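Local coordinates for carbohydrate-binding protein (Flavonifractor plautii, PDB 6N1B) that probably removes the acetyl group from the N-acetylgalactosamine of the A blood group antigen, a step in its conversion to universal O type, at residues V72-V77 and E84-V89. Sequence-based numbering, arbitrary orientation.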
ATOM      1  N   VAL A  72      -4.096   6.122   3.300  1.00  8.51           N
ATOM      2  CA  VAL A  72      -2.759   6.430   3.837  1.00  8.31           C
ATOM      3  C   VAL A  72      -1.751   6.310   2.695  1.00  8.19           C
ATOM      4  O   VAL A  72      -1.992   5.550   1.746  1.00  8.70           O
ATOM      5  CB  VAL A  72      -2.443   5.488   5.014  1.00  8.89           C
ATOM      6  CG1 VAL A  72      -2.292   4.000   4.577  1.00  9.79           C
ATOM      7  CG2 VAL A  72      -1.186   5.979   5.828  1.00  9.09           C
ATOM      8  N   TYR A  73      -0.692   7.077   2.748  1.00  8.02           N
ATOM      9  CA  TYR A  73       0.276   7.070   1.686  1.00  8.11           C
ATOM     10  C   TYR A  73       1.563   7.681   2.247  1.00  8.30           C
ATOM     11  O   TYR A  73       1.617   8.174   3.385  1.00  8.70           O
ATOM     12  CB  TYR A  73      -0.222   7.905   0.467  1.00  8.96           C
ATOM     13  CG  TYR A  73      -0.449   9.363   0.758  1.00  8.35           C
ATOM     14  CD1 TYR A  73      -1.559   9.792   1.507  1.00  9.54           C
ATOM     15  CD2 TYR A  73       0.443  10.310   0.397  1.00 10.34           C
ATOM     16  CE1 TYR A  73      -1.723  11.089   1.842  1.00  8.95           C
ATOM     17  CE2 TYR A  73       0.278  11.673   0.753  1.00  9.18           C
ATOM     18  CZ  TYR A  73      -0.827  12.010   1.444  1.00  9.08           C
ATOM     19  OH  TYR A  73      -1.040  13.338   1.794  1.00 11.41           O
ATOM     20  N   THR A  74       2.637   7.648   1.431  1.00  8.48           N
ATOM     21  CA  THR A  74       3.911   8.320   1.863  1.00  8.47           C
ATOM     22  C   THR A  74       4.415   9.179   0.722  1.00  7.61           C
ATOM     23  O   THR A  74       4.599   8.687  -0.397  1.00  9.09           O
ATOM     24  CB  THR A  74       4.979   7.288   2.161  1.00  8.90           C
ATOM     25  OG1 THR A  74       5.017   6.293   1.106  1.00  9.52           O
ATOM     26  CG2 THR A  74       4.757   6.592   3.459  1.00 10.09           C
ATOM     27  N   PRO A  75       4.721  10.437   0.999  1.00  8.82           N
ATOM     28  CA  PRO A  75       5.557  11.145   0.093  1.00  9.23           C
ATOM     29  C   PRO A  75       6.811  10.415  -0.192  1.00  8.98           C
ATOM     30  O   PRO A  75       7.294   9.597   0.608  1.00  9.58           O
ATOM     31  CB  PRO A  75       5.914  12.473   0.887  1.00  9.23           C
ATOM     32  CG  PRO A  75       4.731  12.607   1.840  1.00 10.28           C
ATOM     33  CD  PRO A  75       4.473  11.190   2.241  1.00 10.04           C
ATOM     34  N   ASN A  76       7.469  10.668  -1.338  1.00  9.34           N
ATOM     35  CA  ASN A  76       8.830  10.178  -1.568  1.00  9.94           C
ATOM     36  C   ASN A  76       9.471  10.954  -2.691  1.00 10.20           C
ATOM     37  O   ASN A  76       8.781  11.398  -3.606  1.00 10.57           O
ATOM     38  CB  ASN A  76       8.881   8.675  -1.866  1.00 11.66           C
ATOM     39  CG  ASN A  76      10.204   8.046  -1.456  1.00 12.14           C
ATOM     40  OD1 ASN A  76      10.900   8.561  -0.579  1.00 12.61           O
ATOM     41  ND2 ASN A  76      10.537   6.895  -2.147  1.00 18.38           N
ATOM     42  N   VAL A  77      10.809  11.072  -2.620  1.00  9.27           N
ATOM     43  CA  VAL A  77      11.636  11.628  -3.706  1.00  9.76           C
ATOM     44  C   VAL A  77      12.858  10.744  -3.864  1.00  9.98           C
ATOM     45  O   VAL A  77      13.227  10.030  -2.916  1.00 10.87           O
ATOM     46  CB  VAL A  77      12.054  13.108  -3.365  1.00 10.01           C
ATOM     47  CG1 VAL A  77      10.822  13.989  -3.208  1.00 10.27           C
ATOM     48  CG2 VAL A  77      12.956  13.190  -2.189  1.00 10.20           C
ATOM     49  N   GLU A  84       9.496  10.223   3.690  1.00  9.51           N
ATOM     50  CA  GLU A  84       8.633   9.083   3.372  1.00  9.56           C
ATOM     51  C   GLU A  84       7.720   8.696   4.552  1.00  9.71           C
ATOM     52  O   GLU A  84       7.728   7.521   4.965  1.00 10.28           O
ATOM     53  CB  GLU A  84       9.513   7.966   2.823  1.00  9.59           C
ATOM     54  CG  GLU A  84       8.780   6.870   2.068  1.00  9.73           C
ATOM     55  CD  GLU A  84       9.647   5.917   1.428  1.00 11.99           C
ATOM     56  OE1 GLU A  84      10.917   5.995   1.554  1.00 11.60           O
ATOM     57  OE2 GLU A  84       9.128   4.999   0.732  1.00 18.27           O
ATOM     58  N   ASN A  85       6.914   9.663   5.000  1.00  9.96           N
ATOM     59  CA  ASN A  85       6.263   9.513   6.299  1.00  9.35           C
ATOM     60  C   ASN A  85       4.797   9.391   6.145  1.00  9.16           C
ATOM     61  O   ASN A  85       4.146  10.225   5.457  1.00 10.28           O
ATOM     62  CB  ASN A  85       6.653  10.670   7.180  1.00 10.13           C
ATOM     63  CG  ASN A  85       8.195  10.766   7.224  1.00  9.01           C
ATOM     64  OD1 ASN A  85       8.766  11.887   6.909  1.00 12.55           O
ATOM     65  ND2 ASN A  85       8.840   9.721   7.566  1.00  7.52           N
ATOM     66  N   PRO A  86       4.186   8.354   6.748  1.00  9.57           N
ATOM     67  CA  PRO A  86       2.717   8.132   6.634  1.00  9.68           C
ATOM     68  C   PRO A  86       1.892   9.400   6.788  1.00  9.27           C
ATOM     69  O   PRO A  86       2.065  10.156   7.741  1.00  9.13           O
ATOM     70  CB  PRO A  86       2.432   7.108   7.731  1.00 10.11           C
ATOM     71  CG  PRO A  86       3.695   6.334   7.788  1.00 11.90           C
ATOM     72  CD  PRO A  86       4.827   7.316   7.498  1.00  9.55           C
ATOM     73  N   SER A  87       1.000   9.586   5.819  1.00  8.11           N
ATOM     74  CA  SER A  87       0.141  10.735   5.655  1.00  8.16           C
ATOM     75  C   SER A  87      -1.271  10.225   5.336  1.00  8.14           C
ATOM     76  O   SER A  87      -1.430   9.164   4.726  1.00  8.98           O
ATOM     77  CB  SER A  87       0.703  11.618   4.529  1.00  9.98           C
ATOM     78  OG  SER A  87       1.976  12.171   4.891  1.00  9.97           O
ATOM     79  N   ILE A  88      -2.275  11.040   5.727  1.00  8.78           N
ATOM     80  CA  ILE A  88      -3.687  10.645   5.555  1.00  9.38           C
ATOM     81  C   ILE A  88      -4.437  11.690   4.702  1.00  8.49           C
ATOM     82  O   ILE A  88      -4.262  12.932   4.912  1.00  9.86           O
ATOM     83  CB  ILE A  88      -4.361  10.549   6.927  1.00  9.21           C
ATOM     84  CG1 ILE A  88      -3.764   9.420   7.760  1.00 10.22           C
ATOM     85  CG2 ILE A  88      -5.899  10.485   6.893  1.00  9.60           C
ATOM     86  CD1 ILE A  88      -4.205   8.028   7.313  1.00 11.34           C
ATOM     87  N   VAL A  89      -5.287  11.169   3.815  1.00  8.18           N
ATOM     88  CA  VAL A  89      -6.288  11.998   3.147  1.00  9.09           C
ATOM     89  C   VAL A  89      -7.625  11.220   3.189  1.00  9.48           C
ATOM     90  O   VAL A  89      -7.682  10.003   3.433  1.00  9.72           O
ATOM     91  CB  VAL A  89      -5.895  12.378   1.701  1.00 10.06           C
ATOM     92  CG1 VAL A  89      -4.868  13.495   1.701  1.00 11.53           C
ATOM     93  CG2 VAL A  89      -5.445  11.175   0.893  1.00  9.70           C
TER
HETATM   94  O   HOH W   1       6.611   3.924   0.910  1.00 10.59           O
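The phenol ring of Tyr73 lies against Ser87, whose CB sits over one ring face, 3.8 Å from the ring centroid and displaced toward the rim, in a CH-pi contact. A chi1 of 62° places CG of Tyr73 between its own backbone N and carbonyl carbon, which turns the ring over the neighbouring strand instead of away from it. Val89 crosses the tyrosine at about a right angle, its CG2 3.8 Å from Tyr73 CE1, while Phe38 meets the ring edge-to-face and the hydroxyl is hydrogen-bonded to the carbonyl of Pro39. The backbones of Tyr73 and Ser87 form an antiparallel hydrogen-bonded pair: Tyr73 N binds Ser87 O at 3.0 Å, and Ser87 N returns the bond to Tyr73 O at 2.9 Å. The hydroxyl of Ser87 turns back along its own chain, OG donating to Asn85 O at 3.0 Å. On the other face of the sheet Ile88 reaches Val72 with its CD1, 3.9 Å from Val72 CB, in the adjoining non-hydrogen-bonded pair.

Toward the turn, the flat ends of Asn76 and Glu84 stack with their planes 26° apart. Asn76 OD1 and Glu84 OE1, both acceptors, lie 3.3 Å apart without a hydrogen bond. Glu84 instead accepts from a water at OE2, and that water also bonds Thr74 OG1, bridging the two segments. The extended chain of Glu84 touches His117 and Cys119, both sugar-pocket residues, and ends near the bound galactose and a calcium ion. Strands 67-75 and 87-91 thus form a beta hairpin that supplies the central and one outer strand of a three-stranded antiparallel sheet, with strand 52-60 on the other side of 67-75 and the turn end of the hairpin bordering the glycan pocket.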